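Long-range contacts in tryptophan halogenase superfamily (Brevundimonas sp. BAL3, PDB 6FRL), which probably halogenates organic substrates by a flavin-dependent reaction, with a preference for bromination over chlorination: residues E233-G238 with W333-V338; S13-G18 with D218-C223; I322-G327 with S344-P349; I192-L197 with A206-D211; G55-P60 with L350-I355. All coordinates share one frame; numbering follows the deposited sequence.

Contact 1: E233-G238 with W333-V338; sequences EALGVG and WAKNCV
Leu-235 turns its CG anti to the carbonyl carbon (chi1 -67°), and the near-straight second torsion carries CD1 onto Cys-337 and Ala-334. Val-237 sets CG2 anti to its own carbonyl carbon, and this methyl meets the methyl of Ala-334. Leu-235 does most of the touching. Its CD1 lies 3.5 Å from Cys-337 CB and also rests against the carbonyl oxygen of Ala-334. Its other branch, CD2, comes 3.8 Å from Lys-335 CD, on the aliphatic chain of the lysine, which it crosses obliquely. The Val-237 CG2 to Ala-334 CB distance is 3.6 Å. Strands 333-334 and 337-339 are joined by a two-residue turn. Two backbone bonds close it, Ala-334 N to Cys-337 O and Cys-337 N to Ala-334 O. Trp-333 NE1 also donates to Lys-335 O, in the turn (3.1 Å), and the donor sits well above that carbonyl plane. Gly-236, with positive phi, is the first residue after helix 229-234 to leave helical angles. Ile-231 of that helix touches both Val-237 and Ala-334. The ammonium of Lys-335 bonds Asp-201 O. No hydrogen bond crosses between 233-238 and 333-338, so between these two segments the contact is apolar. Polar ties lie nearby: Val-237 O bonds Arg-329, just before the hairpin. Ala-334 and Cys-337 pair their backbones with each other, while Asn-336 pairs with Phe-220 of strand 219-222.

Contact 2: S13-G18 with D218-C223; sequences SVVIVG and DLFVDC
The Phe-220 ring has Val-17 CG2 at its edge, near the ring plane, while Val-15 comes to it obliquely. Val-15 and Phe-220 lie side by side and point the same way, with Val-15 CB 3.7 Å from Phe-220 CE2. Leu-207 of strand 204-209 also packs on this ring. The two strands are parallel neighbours in the sheet of a Rossmann-type domain, with axes 19° apart. Strand 13-17 runs into Gly-18, the first glycine of a GxGxxG pattern, consistent with binding of the flavin dinucleotide. A beta carbon on Gly-18 would collide with Cys-223 O. The backbone bonds alternate along the pair. Val-15 N donates to Leu-219 O, Val-15 O accepts from Val-221 N, and Val-17 N reaches Val-221 O in a nearly straight bond of 2.8 Å. The bond from Leu-219 N to Ser-13 O is weak. Ser-13 OG sits between its own backbone N and carbonyl carbon (chi1 57°), and from there it accepts from Asp-218 N at 3.1 Å. An alanine at Ser-13 would probably leave that Asp-218 N-H without its mate. The Asp-218 carboxylate itself pairs with Arg-12. On the other side of the sheet, Val-14 CG1 lies 4.1 Å from Val-221 CG2. At the far end Cys-223 N bonds to Val-17 O, and Cys-223 SG rests 3.9 Å from Ile-16 CG2.

Contact 3: I322-G327 with S344-P349; sequences IPFRPG and SGFLEP
Phe-346 drives its ring edge into the face of Phe-324, and this T-shaped stack is the tight part of the contact. The centroids are 4.7 Å apart and the planes stand at 65°. Phe-346 CZ sits over the centre of the Phe-324 ring. The stack lies beside an antiparallel bridge between strands 327-329 and 345-346, part of a small three-stranded sheet. Gly-327 and Phe-346 form a hydrogen-bonded pair: Gly-327 N donates 3.0 Å to Phe-346 O, and Phe-346 N donates 2.8 Å to Gly-327 O. Phe-346 is thus held both by its backbone bonds and by its ring. Phe-346 CG is anti to its backbone N (chi1 178°), which throws the ring back across Arg-325 toward Phe-324. The looser, solvent side belongs to Arg-325. Its side chain starts away from 344-349 and makes a salt bridge with Asp-241, leaving its backbone to touch Phe-346. The contact thus ties the chain just after strand 314-323, on the edge of the seven-stranded sheet, to the small sheet. Glu-348 sends its carboxylate to Tyr-401 and Trp-277, while its CB lies 3.6 Å from Phe-324 CE2.

Contact 4: I192-L197 with A206-D211; sequences IRSVEL and ALTLDD
Thr-208 O is gripped by two backbone N-H groups, Arg-193 N at 2.8 Å and Ser-194 N at 3.2 Å. Both donors lie in the carbonyl plane. Two residues facing one make this a classic beta bulge, set in the hairpin of strands 192-197 and 204-209. Past the bulge the antiparallel pairing is regular: Thr-208 N donates to Ser-194 O at 2.8 Å, almost straight at 174°, and Glu-196 N donates to Ala-206 O. The return bond from Ala-206 N to Glu-196 O is weak. The bulge also turns Arg-193 toward the other strand. Its chain leaves anti to the backbone N and bends at chi3 (-63°), which folds the guanidinium back over the strand end. NH2 donates 2.7 Å to Asp-210 O, with the donor above that carbonyl plane. Leu-209 O lies over one face of the guanidinium, and Asp-210 O is near its edge. The carboxylate of Asp-210 is close by but not in contact with it. Ser-194, Glu-196 and Thr-208 share one face of the hairpin; Val-195 and Leu-207 lie on the opposite, apolar one. Ile-192 joins them, its CD1 meeting Leu-207 CD1 at 3.9 Å, though its side chain diverges from that of Leu-209. Leu-207 packs on Val-15 and Val-17 of strand 13-17, which seats the hairpin against the Rossmann-type sheet. Farther along, Val-195 CG2 lies 4.3 Å from Leu-207 CD2.

Contact 5: G55-P60 with L350-I355; sequences GEATIP and LESTSI
The backbone of Ala-57 and Thr-58 passes across Ser-352 at a steep angle, 101° between the end-to-end directions, with Thr-58 CA and Ser-352 CA 5.3 Å apart. No direct hydrogen bond joins 55-60 to 350-355; a water does. It donates to Ala-57 O at 2.9 Å and, at 3.3 Å, to Glu-56 OE2, and it accepts from Ile-355 N at 2.9 Å. The Glu-56 chain is extended beyond CG and brings its carboxylate obliquely against Ile-355, with OE2 3.5 Å from Ile-355 CG1. An alanine at Glu-56 would probably cost the water one acceptor and open a gap beside Ile-355. Strand 55-57 is an edge strand of a three-stranded antiparallel sheet, and Ser-354 and Ile-355 begin helix 354-367. The carboxylate therefore lies by the start of that helix. A tartaric acid molecule, probably from the crystallisation liquor, is bound about 6 Å from the Glu-56 side chain, which is consistent with a pocket here. Ser-352, with positive phi and psi, points its side chain to the strand, and its OG is 3.4 Å from Ala-57 CB. That hydroxyl is bonded to Lys-85 NZ, which also bonds Thr-58 O, so one ammonium spans both segments. Thr-58 CG2 meets Ile-355 CG2, and Ile-59 CG2 rests 3.8 Å from Ser-352 O.

In the fold
From the N terminus, 13-18 opens contact 2 and 55-60 opens contact 5. Contact 4 then opens and closes a short hairpin loop within both. Residues 218-223 close contact 2, so contacts 2 and 5 cross. Next, 233-238 opens contact 1 and 322-327 opens contact 3; 333-338 closes the first and 344-349 the second, so these two also cross. Residues 350-355, directly following, close contact 5 around contacts 1, 3 and 4. Contacts 1 and 2 share the Rossmann-type sheet, where strands 219-222 and 337-339 are neighbours. Contact 4 packs on both. Contact 3 joins the chain after strand 314-323 to strand 345-346, and contact 5 joins strand 55-57 to the start of helix 354-367.

Contact 1: E233-G238 with W333-V338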
# COMPACT_ATOMS: atom_id res chain seq x y z
N GLU B 233 25.86 -20.24 -10.83
CA GLU B 233 26.77 -21.23 -11.44
C GLU B 233 26.05 -22.51 -11.78
O GLU B 233 26.10 -22.95 -12.90
CB GLU B 233 27.98 -21.54 -10.55
CG GLU B 233 29.03 -20.42 -10.45
CD GLU B 233 30.20 -20.77 -9.50
OE1 GLU B 233 30.17 -21.80 -8.76
OE2 GLU B 233 31.18 -19.99 -9.46
N ALA B 234 25.34 -23.09 -10.83
CA ALA B 234 24.61 -24.33 -11.08
C ALA B 234 23.40 -24.18 -12.00
O ALA B 234 23.22 -24.98 -12.92
CB ALA B 234 24.17 -24.95 -9.74
N LEU B 235 22.54 -23.18 -11.72
CA LEU B 235 21.24 -22.99 -12.42
C LEU B 235 21.27 -21.97 -13.58
O LEU B 235 20.28 -21.81 -14.29
CB LEU B 235 20.15 -22.58 -11.43
CG LEU B 235 19.79 -23.69 -10.44
CD1 LEU B 235 18.82 -23.19 -9.39
CD2 LEU B 235 19.25 -24.95 -11.13
N GLY B 236 22.39 -21.29 -13.75
CA GLY B 236 22.57 -20.37 -14.88
C GLY B 236 21.75 -19.09 -14.91
O GLY B 236 21.62 -18.49 -15.97
N VAL B 237 21.20 -18.66 -13.77
CA VAL B 237 20.45 -17.40 -13.72
C VAL B 237 21.39 -16.19 -13.92
O VAL B 237 22.44 -16.07 -13.28
CB VAL B 237 19.63 -17.26 -12.41
CG1 VAL B 237 18.97 -15.89 -12.32
CG2 VAL B 237 18.56 -18.34 -12.35
N GLY B 238 20.97 -15.27 -14.79
CA GLY B 238 21.79 -14.09 -15.14
C GLY B 238 21.71 -12.89 -14.19
O GLY B 238 21.00 -12.92 -13.20
N TRP B 333 14.50 -16.42 -7.48
CA TRP B 333 14.06 -17.81 -7.29
C TRP B 333 13.96 -18.52 -8.66
O TRP B 333 13.21 -18.08 -9.56
CB TRP B 333 12.69 -17.82 -6.61
CG TRP B 333 12.12 -19.15 -6.16
CD1 TRP B 333 12.43 -20.40 -6.60
CD2 TRP B 333 11.08 -19.32 -5.21
NE1 TRP B 333 11.66 -21.34 -5.98
CE2 TRP B 333 10.82 -20.72 -5.12
CE3 TRP B 333 10.32 -18.44 -4.44
CZ2 TRP B 333 9.84 -21.24 -4.28
CZ3 TRP B 333 9.36 -18.95 -3.59
CH2 TRP B 333 9.12 -20.35 -3.51
N ALA B 334 14.72 -19.60 -8.80
CA ALA B 334 14.64 -20.47 -9.97
C ALA B 334 14.56 -21.93 -9.50
O ALA B 334 15.27 -22.34 -8.60
CB ALA B 334 15.86 -20.27 -10.85
N LYS B 335 13.69 -22.70 -10.14
CA LYS B 335 13.48 -24.10 -9.80
C LYS B 335 13.20 -24.28 -8.29
O LYS B 335 12.16 -23.82 -7.82
CB LYS B 335 14.60 -24.97 -10.38
CG LYS B 335 14.51 -25.05 -11.91
CD LYS B 335 15.75 -25.60 -12.58
CE LYS B 335 15.72 -25.36 -14.09
NZ LYS B 335 14.57 -26.08 -14.71
N ASN B 336 14.11 -24.90 -7.55
CA ASN B 336 13.97 -25.08 -6.09
C ASN B 336 15.11 -24.42 -5.33
O ASN B 336 15.52 -24.87 -4.25
CB ASN B 336 13.85 -26.58 -5.74
CG ASN B 336 15.10 -27.37 -6.05
OD1 ASN B 336 15.87 -27.06 -6.97
ND2 ASN B 336 15.33 -28.42 -5.27
N CYS B 337 15.62 -23.32 -5.89
CA CYS B 337 16.61 -22.49 -5.24
C CYS B 337 16.08 -21.08 -5.09
O CYS B 337 15.68 -20.47 -6.07
CB CYS B 337 17.87 -22.47 -6.08
SG CYS B 337 19.17 -21.54 -5.30
N VAL B 338 16.10 -20.57 -3.85
CA VAL B 338 15.79 -19.16 -3.54
C VAL B 338 17.08 -18.51 -3.15
O VAL B 338 17.78 -19.06 -2.29
CB VAL B 338 14.83 -19.02 -2.35
CG1 VAL B 338 14.47 -17.57 -2.10
CG2 VAL B 338 13.59 -19.82 -2.61

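Contact 2: S13-G18 with D218-C223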
# COMPACT_ATOMS: atom_id res chain seq x y z
N SER B 13 12.78 -30.92 3.89
CA SER B 13 14.13 -30.54 4.24
C SER B 13 14.54 -29.24 3.53
O SER B 13 14.07 -28.96 2.40
CB SER B 13 15.10 -31.65 3.87
OG SER B 13 15.02 -31.98 2.47
N VAL B 14 15.39 -28.46 4.20
CA VAL B 14 15.87 -27.19 3.69
C VAL B 14 17.37 -27.12 3.90
O VAL B 14 17.86 -27.35 5.03
CB VAL B 14 15.21 -25.98 4.39
CG1 VAL B 14 15.78 -24.66 3.84
CG2 VAL B 14 13.70 -26.04 4.23
N VAL B 15 18.08 -26.79 2.84
CA VAL B 15 19.53 -26.72 2.90
C VAL B 15 19.96 -25.30 2.57
O VAL B 15 19.69 -24.81 1.48
CB VAL B 15 20.21 -27.71 1.91
CG1 VAL B 15 21.74 -27.61 2.00
CG2 VAL B 15 19.75 -29.14 2.18
N ILE B 16 20.65 -24.67 3.50
CA ILE B 16 21.03 -23.29 3.36
C ILE B 16 22.51 -23.33 3.03
O ILE B 16 23.31 -23.80 3.84
CB ILE B 16 20.76 -22.52 4.69
CG1 ILE B 16 19.27 -22.49 4.99
CG2 ILE B 16 21.29 -21.10 4.61
CD1 ILE B 16 18.93 -22.03 6.37
N VAL B 17 22.86 -22.77 1.87
CA VAL B 17 24.22 -22.84 1.38
C VAL B 17 24.95 -21.55 1.69
O VAL B 17 24.84 -20.59 0.95
CB VAL B 17 24.23 -23.11 -0.12
CG1 VAL B 17 25.65 -23.17 -0.68
CG2 VAL B 17 23.40 -24.35 -0.45
N GLY B 18 25.72 -21.55 2.79
CA GLY B 18 26.48 -20.41 3.27
C GLY B 18 25.92 -19.95 4.62
O GLY B 18 24.72 -20.01 4.87
N ASP B 218 15.10 -30.92 -0.45
CA ASP B 218 13.98 -30.55 -1.32
C ASP B 218 14.01 -29.07 -1.75
O ASP B 218 13.59 -28.75 -2.87
CB ASP B 218 12.67 -30.82 -0.61
CG ASP B 218 12.45 -32.29 -0.33
OD1 ASP B 218 13.14 -33.13 -0.99
OD2 ASP B 218 11.56 -32.58 0.52
N LEU B 219 14.46 -28.18 -0.84
CA LEU B 219 14.53 -26.72 -1.03
C LEU B 219 15.92 -26.23 -0.64
O LEU B 219 16.40 -26.50 0.45
CB LEU B 219 13.45 -25.99 -0.20
CG LEU B 219 13.48 -24.43 -0.26
CD1 LEU B 219 13.03 -23.97 -1.63
CD2 LEU B 219 12.62 -23.70 0.78
N PHE B 220 16.55 -25.50 -1.55
CA PHE B 220 17.85 -24.90 -1.33
C PHE B 220 17.76 -23.37 -1.26
O PHE B 220 17.10 -22.75 -2.12
CB PHE B 220 18.80 -25.31 -2.46
CG PHE B 220 19.25 -26.73 -2.37
CD1 PHE B 220 18.41 -27.76 -2.80
CD2 PHE B 220 20.46 -27.06 -1.77
CE1 PHE B 220 18.79 -29.08 -2.64
CE2 PHE B 220 20.85 -28.37 -1.65
CZ PHE B 220 20.01 -29.38 -2.07
N VAL B 221 18.43 -22.77 -0.26
CA VAL B 221 18.59 -21.32 -0.18
C VAL B 221 20.05 -20.98 -0.44
O VAL B 221 20.93 -21.47 0.26
CB VAL B 221 18.18 -20.73 1.19
CG1 VAL B 221 18.07 -19.21 1.09
CG2 VAL B 221 16.86 -21.30 1.69
N ASP B 222 20.30 -20.15 -1.43
CA ASP B 222 21.67 -19.76 -1.77
C ASP B 222 21.99 -18.51 -0.98
O ASP B 222 21.48 -17.43 -1.29
CB ASP B 222 21.79 -19.51 -3.28
CG ASP B 222 23.22 -19.21 -3.73
OD1 ASP B 222 24.07 -18.84 -2.92
OD2 ASP B 222 23.48 -19.33 -4.95
N CYS B 223 22.85 -18.68 0.03
CA CYS B 223 23.46 -17.58 0.76
C CYS B 223 24.97 -17.63 0.57
O CYS B 223 25.74 -17.21 1.46
CB CYS B 223 23.13 -17.66 2.26
SG CYS B 223 21.37 -17.72 2.65

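Contact 3: I322-G327 with S344-P349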
# COMPACT_ATOMS: atom_id res chain seq x y z
N ILE B 322 37.16 -4.01 -1.87
CA ILE B 322 36.00 -4.84 -2.22
C ILE B 322 35.50 -4.36 -3.59
O ILE B 322 35.31 -3.14 -3.77
CB ILE B 322 34.86 -4.72 -1.20
CG1 ILE B 322 35.38 -4.78 0.24
CG2 ILE B 322 33.83 -5.82 -1.44
CD1 ILE B 322 34.38 -4.29 1.29
N PRO B 323 35.35 -5.27 -4.58
CA PRO B 323 34.60 -4.89 -5.78
C PRO B 323 33.08 -4.75 -5.53
O PRO B 323 32.45 -5.52 -4.78
CB PRO B 323 34.90 -6.02 -6.79
CG PRO B 323 36.20 -6.58 -6.34
CD PRO B 323 36.22 -6.44 -4.84
N PHE B 324 32.54 -3.71 -6.14
CA PHE B 324 31.15 -3.38 -6.06
C PHE B 324 30.68 -3.70 -7.43
O PHE B 324 31.35 -3.35 -8.40
CB PHE B 324 30.97 -1.88 -5.83
CG PHE B 324 30.83 -1.50 -4.40
CD1 PHE B 324 31.31 -2.31 -3.36
CD2 PHE B 324 30.20 -0.29 -4.08
CE1 PHE B 324 31.15 -1.93 -2.04
CE2 PHE B 324 30.04 0.09 -2.76
CZ PHE B 324 30.52 -0.73 -1.74
N ARG B 325 29.54 -4.35 -7.52
CA ARG B 325 28.89 -4.50 -8.79
C ARG B 325 27.37 -4.37 -8.59
O ARG B 325 26.68 -5.35 -8.38
CB ARG B 325 29.32 -5.81 -9.42
CG ARG B 325 28.88 -5.91 -10.86
CD ARG B 325 28.96 -7.34 -11.34
NE ARG B 325 28.62 -7.45 -12.75
CZ ARG B 325 28.64 -8.59 -13.43
NH1 ARG B 325 28.34 -8.57 -14.73
NH2 ARG B 325 28.95 -9.74 -12.82
N PRO B 326 26.85 -3.14 -8.63
CA PRO B 326 25.44 -2.84 -8.39
C PRO B 326 24.52 -3.53 -9.37
O PRO B 326 24.77 -3.50 -10.58
CB PRO B 326 25.34 -1.34 -8.63
CG PRO B 326 26.71 -0.82 -8.57
CD PRO B 326 27.60 -1.92 -8.99
N GLY B 327 23.44 -4.11 -8.87
CA GLY B 327 22.51 -4.79 -9.75
C GLY B 327 21.80 -5.90 -9.04
O GLY B 327 21.98 -6.10 -7.84
N SER B 344 21.56 -12.65 -4.46
CA SER B 344 20.38 -12.09 -5.19
C SER B 344 20.60 -10.66 -5.73
O SER B 344 19.77 -10.14 -6.47
CB SER B 344 19.14 -12.10 -4.29
OG SER B 344 19.30 -11.15 -3.24
N GLY B 345 21.71 -10.02 -5.34
CA GLY B 345 22.04 -8.68 -5.88
C GLY B 345 22.79 -7.80 -4.91
O GLY B 345 23.11 -8.22 -3.80
N PHE B 346 23.07 -6.58 -5.33
CA PHE B 346 23.89 -5.69 -4.52
C PHE B 346 23.61 -4.22 -4.76
O PHE B 346 23.56 -3.76 -5.90
CB PHE B 346 25.37 -5.95 -4.79
CG PHE B 346 26.28 -5.04 -4.02
CD1 PHE B 346 26.48 -5.23 -2.66
CD2 PHE B 346 26.87 -3.98 -4.64
CE1 PHE B 346 27.28 -4.39 -1.93
CE2 PHE B 346 27.69 -3.13 -3.93
CZ PHE B 346 27.90 -3.34 -2.57
N LEU B 347 23.42 -3.49 -3.66
CA LEU B 347 23.36 -2.04 -3.71
C LEU B 347 24.26 -1.58 -2.58
O LEU B 347 24.23 -2.17 -1.50
CB LEU B 347 21.92 -1.52 -3.54
CG LEU B 347 20.93 -1.95 -4.63
CD1 LEU B 347 19.49 -1.75 -4.21
CD2 LEU B 347 21.22 -1.15 -5.89
N GLU B 348 25.05 -0.53 -2.86
CA GLU B 348 25.96 0.09 -1.90
C GLU B 348 25.22 0.54 -0.63
O GLU B 348 24.05 0.89 -0.71
CB GLU B 348 26.61 1.28 -2.58
CG GLU B 348 25.62 2.41 -2.91
CD GLU B 348 26.15 3.42 -3.91
OE1 GLU B 348 26.64 4.50 -3.46
OE2 GLU B 348 26.04 3.16 -5.11
N PRO B 349 25.90 0.55 0.54
CA PRO B 349 25.24 0.77 1.86
C PRO B 349 24.98 2.23 2.24
O PRO B 349 25.11 2.62 3.43
CB PRO B 349 26.23 0.14 2.85
CG PRO B 349 27.56 0.35 2.21
CD PRO B 349 27.33 0.19 0.72

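Contact 4: I192-L197 with A206-D211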
# COMPACT_ATOMS: atom_id res chain seq x y z
N ILE B 192 32.29 -27.17 -0.51
CA ILE B 192 31.40 -27.85 -1.46
C ILE B 192 32.21 -28.03 -2.73
O ILE B 192 32.78 -27.05 -3.23
CB ILE B 192 30.13 -27.00 -1.72
CG1 ILE B 192 29.32 -26.84 -0.41
CG2 ILE B 192 29.22 -27.64 -2.77
CD1 ILE B 192 28.44 -25.61 -0.36
N ARG B 193 32.29 -29.28 -3.22
CA ARG B 193 33.03 -29.59 -4.47
C ARG B 193 32.17 -29.31 -5.70
O ARG B 193 32.66 -28.76 -6.68
CB ARG B 193 33.46 -31.07 -4.49
CG ARG B 193 34.39 -31.47 -5.65
CD ARG B 193 34.42 -33.00 -5.82
NE ARG B 193 34.96 -33.72 -4.65
CZ ARG B 193 34.60 -34.95 -4.25
NH1 ARG B 193 33.68 -35.67 -4.91
NH2 ARG B 193 35.17 -35.48 -3.18
N SER B 194 30.90 -29.71 -5.62
CA SER B 194 29.96 -29.62 -6.73
C SER B 194 28.47 -29.59 -6.31
O SER B 194 28.09 -30.06 -5.23
CB SER B 194 30.17 -30.81 -7.68
OG SER B 194 29.83 -32.05 -7.06
N VAL B 195 27.65 -29.08 -7.22
CA VAL B 195 26.20 -29.12 -7.12
C VAL B 195 25.67 -30.10 -8.16
O VAL B 195 26.00 -29.99 -9.33
CB VAL B 195 25.59 -27.73 -7.40
CG1 VAL B 195 24.10 -27.74 -7.12
CG2 VAL B 195 26.26 -26.69 -6.51
N GLU B 196 24.82 -31.03 -7.73
CA GLU B 196 24.26 -32.08 -8.55
C GLU B 196 22.79 -31.79 -8.87
O GLU B 196 21.98 -31.52 -7.96
CB GLU B 196 24.35 -33.45 -7.84
CG GLU B 196 25.64 -33.74 -7.06
CD GLU B 196 26.91 -33.55 -7.86
OE1 GLU B 196 26.87 -33.78 -9.09
OE2 GLU B 196 27.96 -33.17 -7.27
N LEU B 197 22.45 -31.89 -10.16
CA LEU B 197 21.13 -31.55 -10.66
C LEU B 197 20.41 -32.83 -11.07
O LEU B 197 21.02 -33.75 -11.53
CB LEU B 197 21.23 -30.58 -11.83
CG LEU B 197 22.12 -29.36 -11.60
CD1 LEU B 197 22.32 -28.55 -12.87
CD2 LEU B 197 21.57 -28.49 -10.47
N ALA B 206 21.33 -32.35 -4.77
CA ALA B 206 22.22 -32.44 -3.59
C ALA B 206 23.50 -31.69 -3.78
O ALA B 206 23.89 -31.41 -4.91
CB ALA B 206 22.55 -33.89 -3.28
N LEU B 207 24.15 -31.37 -2.66
CA LEU B 207 25.52 -30.86 -2.68
C LEU B 207 26.50 -32.01 -2.46
O LEU B 207 26.23 -32.89 -1.65
CB LEU B 207 25.76 -29.85 -1.56
CG LEU B 207 24.81 -28.69 -1.36
CD1 LEU B 207 25.25 -27.88 -0.17
CD2 LEU B 207 24.77 -27.82 -2.59
N THR B 208 27.62 -31.98 -3.18
CA THR B 208 28.69 -32.95 -2.99
C THR B 208 29.84 -32.24 -2.29
O THR B 208 30.40 -31.26 -2.81
CB THR B 208 29.16 -33.58 -4.33
OG1 THR B 208 28.12 -34.43 -4.86
CG2 THR B 208 30.46 -34.41 -4.16
N LEU B 209 30.19 -32.73 -1.10
CA LEU B 209 31.25 -32.10 -0.29
C LEU B 209 32.64 -32.54 -0.77
O LEU B 209 32.75 -33.48 -1.55
CB LEU B 209 31.05 -32.44 1.18
CG LEU B 209 29.65 -32.20 1.76
CD1 LEU B 209 29.61 -32.41 3.27
CD2 LEU B 209 29.17 -30.79 1.42
N ASP B 210 33.68 -31.84 -0.30
CA ASP B 210 35.10 -32.24 -0.54
C ASP B 210 35.42 -33.67 -0.13
O ASP B 210 36.11 -34.36 -0.86
CB ASP B 210 36.09 -31.30 0.21
CG ASP B 210 36.68 -30.21 -0.68
OD1 ASP B 210 36.65 -30.31 -1.93
OD2 ASP B 210 37.22 -29.24 -0.12
N ASP B 211 34.89 -34.12 1.00
CA ASP B 211 35.05 -35.52 1.44
C ASP B 211 34.14 -36.56 0.72
O ASP B 211 34.24 -37.75 1.01
CB ASP B 211 34.98 -35.66 2.99
CG ASP B 211 33.60 -35.37 3.58
OD1 ASP B 211 32.58 -35.58 2.91
OD2 ASP B 211 33.55 -34.96 4.76

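Contact 5: G55-P60 with L350-I355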
# COMPACT_ATOMS: atom_id res chain seq x y z
N GLY B 55 31.65 -3.82 11.25
CA GLY B 55 30.55 -2.98 11.72
C GLY B 55 29.55 -2.64 10.62
O GLY B 55 29.96 -2.31 9.51
N GLU B 56 28.26 -2.71 10.94
CA GLU B 56 27.21 -2.52 9.96
C GLU B 56 26.02 -1.78 10.57
O GLU B 56 25.76 -1.88 11.77
CB GLU B 56 26.79 -3.87 9.42
CG GLU B 56 26.71 -3.89 7.91
CD GLU B 56 26.13 -5.19 7.39
OE1 GLU B 56 26.64 -6.27 7.79
OE2 GLU B 56 25.16 -5.12 6.58
N ALA B 57 25.33 -1.01 9.73
CA ALA B 57 24.11 -0.33 10.13
C ALA B 57 22.87 -1.07 9.65
O ALA B 57 22.95 -1.99 8.83
CB ALA B 57 24.10 1.12 9.66
N THR B 58 21.73 -0.68 10.20
CA THR B 58 20.44 -1.29 9.91
C THR B 58 19.32 -0.24 9.90
O THR B 58 19.55 0.93 10.23
CB THR B 58 20.07 -2.32 11.00
OG1 THR B 58 20.14 -1.71 12.30
CG2 THR B 58 20.97 -3.54 10.92
N ILE B 59 18.11 -0.67 9.52
CA ILE B 59 16.90 0.09 9.69
C ILE B 59 16.03 -0.59 10.77
O ILE B 59 16.32 -1.69 11.21
CB ILE B 59 16.15 0.30 8.33
CG1 ILE B 59 15.77 -1.02 7.66
CG2 ILE B 59 17.00 1.10 7.36
CD1 ILE B 59 14.86 -0.81 6.47
N PRO B 60 14.96 0.09 11.24
CA PRO B 60 14.23 -0.46 12.39
C PRO B 60 13.52 -1.83 12.21
O PRO B 60 13.19 -2.50 13.22
CB PRO B 60 13.21 0.64 12.70
CG PRO B 60 13.87 1.89 12.19
CD PRO B 60 14.48 1.44 10.91
N LEU B 350 24.55 3.02 1.25
CA LEU B 350 24.37 4.45 1.44
C LEU B 350 23.21 4.70 2.40
O LEU B 350 23.24 5.67 3.18
CB LEU B 350 24.11 5.16 0.09
CG LEU B 350 23.91 6.69 0.11
CD1 LEU B 350 25.14 7.40 0.63
CD2 LEU B 350 23.58 7.21 -1.28
N GLU B 351 22.20 3.85 2.30
CA GLU B 351 21.03 3.93 3.14
C GLU B 351 20.80 2.62 3.93
O GLU B 351 19.66 2.26 4.24
CB GLU B 351 19.82 4.40 2.29
CG GLU B 351 19.86 5.90 1.96
CD GLU B 351 19.27 6.82 3.02
OE1 GLU B 351 18.84 6.36 4.09
OE2 GLU B 351 19.22 8.05 2.79
N SER B 352 21.90 1.93 4.27
CA SER B 352 21.87 0.83 5.25
C SER B 352 20.84 -0.26 4.90
O SER B 352 20.00 -0.60 5.71
CB SER B 352 21.50 1.40 6.65
OG SER B 352 22.35 2.48 7.05
N THR B 353 20.90 -0.80 3.68
CA THR B 353 19.81 -1.66 3.19
C THR B 353 20.12 -3.13 3.02
O THR B 353 19.24 -3.89 2.71
CB THR B 353 19.23 -1.15 1.85
OG1 THR B 353 20.29 -1.01 0.90
CG2 THR B 353 18.48 0.20 2.03
N SER B 354 21.37 -3.53 3.24
CA SER B 354 21.82 -4.92 3.01
C SER B 354 21.07 -5.94 3.87
O SER B 354 20.49 -6.91 3.37
CB SER B 354 23.33 -5.03 3.30
OG SER B 354 24.05 -4.52 2.21
N ILE B 355 21.13 -5.72 5.18
CA ILE B 355 20.47 -6.57 6.10
C ILE B 355 18.95 -6.49 5.84
O ILE B 355 18.27 -7.52 5.80
CB ILE B 355 20.93 -6.29 7.53
CG1 ILE B 355 22.34 -6.88 7.68
CG2 ILE B 355 19.95 -6.84 8.57
CD1 ILE B 355 23.04 -6.64 9.02
O HOH W 1 22.36 -3.40 6.42